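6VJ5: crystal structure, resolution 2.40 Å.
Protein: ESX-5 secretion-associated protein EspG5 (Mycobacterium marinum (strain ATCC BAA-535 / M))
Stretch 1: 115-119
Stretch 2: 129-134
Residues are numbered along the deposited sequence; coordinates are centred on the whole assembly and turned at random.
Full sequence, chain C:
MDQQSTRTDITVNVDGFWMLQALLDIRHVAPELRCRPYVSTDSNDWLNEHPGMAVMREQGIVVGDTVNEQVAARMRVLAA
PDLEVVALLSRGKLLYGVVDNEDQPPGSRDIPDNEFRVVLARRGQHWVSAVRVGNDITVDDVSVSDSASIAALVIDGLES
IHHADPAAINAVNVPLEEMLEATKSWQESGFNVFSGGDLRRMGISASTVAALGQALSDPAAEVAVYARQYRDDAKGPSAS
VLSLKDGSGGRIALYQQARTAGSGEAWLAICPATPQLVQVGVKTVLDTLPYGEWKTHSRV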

ATOM      1  N   GLU C 115      24.453   5.118   8.553  1.00 52.79           N
ATOM      2  CA  GLU C 115      24.469   4.298   7.349  1.00 50.23           C
ATOM      3  C   GLU C 115      24.356   5.175   6.108  1.00 49.64           C
ATOM      4  O   GLU C 115      23.636   6.177   6.101  1.00 53.89           O
ATOM      5  CB  GLU C 115      23.330   3.265   7.378  1.00 53.62           C
ATOM      6  CG  GLU C 115      23.697   1.924   6.771  1.00 55.21           C
ATOM      7  CD  GLU C 115      22.605   0.879   6.925  1.00 54.71           C
ATOM      8  OE1 GLU C 115      21.980   0.523   5.909  1.00 63.72           O
ATOM      9  OE2 GLU C 115      22.378   0.404   8.060  1.00 48.06           O
ATOM     10  N   PHE C 116      25.091   4.783   5.073  1.00 47.64           N
ATOM     11  CA  PHE C 116      25.118   5.436   3.771  1.00 44.44           C
ATOM     12  C   PHE C 116      24.933   4.331   2.737  1.00 55.25           C
ATOM     13  O   PHE C 116      25.598   3.293   2.813  1.00 49.18           O
ATOM     14  CB  PHE C 116      26.437   6.194   3.573  1.00 56.29           C
ATOM     15  CG  PHE C 116      26.895   6.945   4.806  1.00 65.95           C
ATOM     16  CD1 PHE C 116      27.662   6.311   5.775  1.00 67.49           C
ATOM     17  CD2 PHE C 116      26.555   8.278   4.998  1.00 76.39           C
ATOM     18  CE1 PHE C 116      28.085   6.995   6.914  1.00 66.42           C
ATOM     19  CE2 PHE C 116      26.977   8.966   6.135  1.00 77.83           C
ATOM     20  CZ  PHE C 116      27.744   8.322   7.091  1.00 67.97           C
ATOM     21  N   ARG C 117      24.020   4.533   1.790  1.00 53.60           N
ATOM     22  CA  ARG C 117      23.614   3.471   0.873  1.00 51.23           C
ATOM     23  C   ARG C 117      23.870   3.898  -0.563  1.00 52.55           C
ATOM     24  O   ARG C 117      23.343   4.919  -1.015  1.00 55.31           O
ATOM     25  CB  ARG C 117      22.139   3.114   1.069  1.00 53.64           C
ATOM     26  CG  ARG C 117      21.903   2.023   2.110  1.00 54.36           C
ATOM     27  CD  ARG C 117      20.656   2.277   2.959  1.00 55.12           C
ATOM     28  NE  ARG C 117      20.477   1.209   3.940  1.00 56.13           N
ATOM     29  CZ  ARG C 117      19.703   0.140   3.766  1.00 62.78           C
ATOM     30  NH1 ARG C 117      19.004  -0.014   2.647  1.00 59.08           N
ATOM     31  NH2 ARG C 117      19.624  -0.776   4.720  1.00 69.77           N
ATOM     32  N   VAL C 118      24.668   3.102  -1.275  1.00 45.45           N
ATOM     33  CA  VAL C 118      25.105   3.400  -2.635  1.00 48.40           C
ATOM     34  C   VAL C 118      24.629   2.285  -3.560  1.00 54.97           C
ATOM     35  O   VAL C 118      25.005   1.118  -3.381  1.00 49.44           O
ATOM     36  CB  VAL C 118      26.634   3.546  -2.723  1.00 53.16           C
ATOM     37  CG1 VAL C 118      27.066   3.670  -4.177  1.00 50.20           C
ATOM     38  CG2 VAL C 118      27.119   4.725  -1.909  1.00 54.67           C
ATOM     39  N   VAL C 119      23.845   2.646  -4.571  1.00 51.27           N
ATOM     40  CA  VAL C 119      23.411   1.719  -5.609  1.00 52.06           C
ATOM     41  C   VAL C 119      23.973   2.192  -6.944  1.00 61.87           C
ATOM     42  O   VAL C 119      23.831   3.366  -7.306  1.00 60.52           O
ATOM     43  CB  VAL C 119      21.877   1.606  -5.667  1.00 49.60           C
ATOM     44  CG1 VAL C 119      21.453   0.649  -6.766  1.00 62.66           C
ATOM     45  CG2 VAL C 119      21.339   1.144  -4.326  1.00 55.69           C
ATOM     46  N   SER C 129      24.160   6.354 -10.741  1.00 65.30           N
ATOM     47  CA  SER C 129      24.459   6.249  -9.319  1.00 62.02           C
ATOM     48  C   SER C 129      23.280   6.764  -8.504  1.00 64.98           C
ATOM     49  O   SER C 129      22.751   7.843  -8.787  1.00 64.94           O
ATOM     50  CB  SER C 129      25.718   7.047  -8.960  1.00 59.53           C
ATOM     51  OG  SER C 129      25.391   8.370  -8.552  1.00 63.01           O
ATOM     52  N   ALA C 130      22.875   5.997  -7.495  1.00 62.77           N
ATOM     53  CA  ALA C 130      21.874   6.427  -6.526  1.00 65.70           C
ATOM     54  C   ALA C 130      22.458   6.221  -5.137  1.00 63.96           C
ATOM     55  O   ALA C 130      22.791   5.089  -4.765  1.00 60.85           O
ATOM     56  CB  ALA C 130      20.564   5.651  -6.693  1.00 50.41           C
ATOM     57  N   VAL C 131      22.593   7.308  -4.379  1.00 52.44           N
ATOM     58  CA  VAL C 131      23.233   7.287  -3.067  1.00 57.81           C
ATOM     59  C   VAL C 131      22.280   7.921  -2.070  1.00 49.11           C
ATOM     60  O   VAL C 131      21.874   9.074  -2.250  1.00 53.26           O
ATOM     61  CB  VAL C 131      24.579   8.034  -3.067  1.00 64.50           C
ATOM     62  CG1 VAL C 131      25.159   8.116  -1.657  1.00 53.33           C
ATOM     63  CG2 VAL C 131      25.551   7.367  -4.032  1.00 64.08           C
ATOM     64  N   ARG C 132      21.940   7.187  -1.016  1.00 53.36           N
ATOM     65  CA  ARG C 132      21.042   7.692   0.010  1.00 58.09           C
ATOM     66  C   ARG C 132      21.796   7.919   1.313  1.00 49.65           C
ATOM     67  O   ARG C 132      22.526   7.035   1.779  1.00 46.62           O
ATOM     68  CB  ARG C 132      19.867   6.744   0.259  1.00 51.28           C
ATOM     69  CG  ARG C 132      19.051   7.200   1.456  1.00 51.17           C
ATOM     70  CD  ARG C 132      17.694   6.543   1.582  1.00 46.15           C
ATOM     71  NE  ARG C 132      17.009   7.071   2.762  1.00 47.28           N
ATOM     72  CZ  ARG C 132      15.825   6.660   3.196  1.00 50.72           C
ATOM     73  NH1 ARG C 132      15.166   5.709   2.547  1.00 55.45           N
ATOM     74  NH2 ARG C 132      15.297   7.202   4.285  1.00 46.09           N
ATOM     75  N   VAL C 133      21.610   9.105   1.891  1.00 53.56           N
ATOM     76  CA  VAL C 133      22.147   9.471   3.196  1.00 44.10           C
ATOM     77  C   VAL C 133      21.034  10.169   3.966  1.00 47.51           C
ATOM     78  O   VAL C 133      20.433  11.122   3.461  1.00 59.77           O
ATOM     79  CB  VAL C 133      23.373  10.399   3.092  1.00 56.53           C
ATOM     80  CG1 VAL C 133      23.822  10.828   4.487  1.00 45.17           C
ATOM     81  CG2 VAL C 133      24.501   9.715   2.340  1.00 53.79           C
ATOM     82  N   GLY C 134      20.766   9.715   5.178  1.00 49.45           N
ATOM     83  CA  GLY C 134      19.642  10.270   5.908  1.00 53.94           C
ATOM     84  C   GLY C 134      18.376  10.050   5.101  1.00 63.36           C
ATOM     85  O   GLY C 134      18.010   8.920   4.756  1.00 52.60           O
TER

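Two neighbouring antiparallel strands join through their backbones, and the side chains fit around that ladder as its geometry allows. The pairing of 115-119 with 129-133 in EspG5 is a compact example. The strands run at 169° to one another, close to antiparallel, and their axes approach to 4.6 Å.

Hydrogen bonding is concentrated in two closed rings. Arg-117 N donates to Arg-132 O at 2.9 Å and Arg-132 N returns a bond to Arg-117 O at 2.7 Å; Val-119 N donates to Ala-130 O at 2.7 Å and Ala-130 N to Val-119 O at 2.8 Å. All four are nearly straight. Between the rings lies the non-hydrogen-bonded pair Val-118 and Val-131, where the CA atoms draw in to 4.3 Å, against 5.0 Å between the CA atoms of Arg-117 and Arg-132 and between those of Val-119 and Ala-130. At this narrow pair the alpha hydrogens face carbonyl oxygens: Val-131 CA lies 3.1 Å from Arg-117 O, and Val-118 CA lies 3.6 Å from Ala-130 O.

Side chains alternate between the two faces. On one, Phe-116, Val-118, Val-131 and Val-133 make a small apolar patch. Val-118 and Val-131, both in the t rotamer, meet methyl to methyl above the narrow pair, CG2 to CG2 at 3.7 Å, bump against bump. Beside them, CG2 of Val-133 reaches CD2 of Phe-116, also at 3.7 Å, and sits near the plane of the ring. The methyl therefore abuts the ring's edge, leaving the faces of the aromatic uncovered by this neighbour.

The other face carries Arg-117, Arg-132, Val-119 and Ala-130. Here a small side chain lies beside a bulkier one: the closest side-chain approach of Ala-130 to Val-119 is CB to CB at 4.4 Å, and both gamma methyls of the valine lie farther from the alanine methyl. The fit is looser than that between the valines. The two arginines likewise stand side by side only at their bases, CB to CB at 4.4 Å; beyond that their ends lead away from the opposing strand, and each finds a partner in its own stretch. Arg-117 forms a salt bridge from NE to Glu-115 OE1 at 2.6 Å, two residues back along its strand. Arg-132, extended, donates from NE to Gly-134 O at 2.9 Å. Gly-134 has a positive phi, a conformation that favours glycine, as the chain leaves the strand. No side-chain hydrogen bond or salt bridge links the two stretches; the backbone ladder and apolar contacts join them.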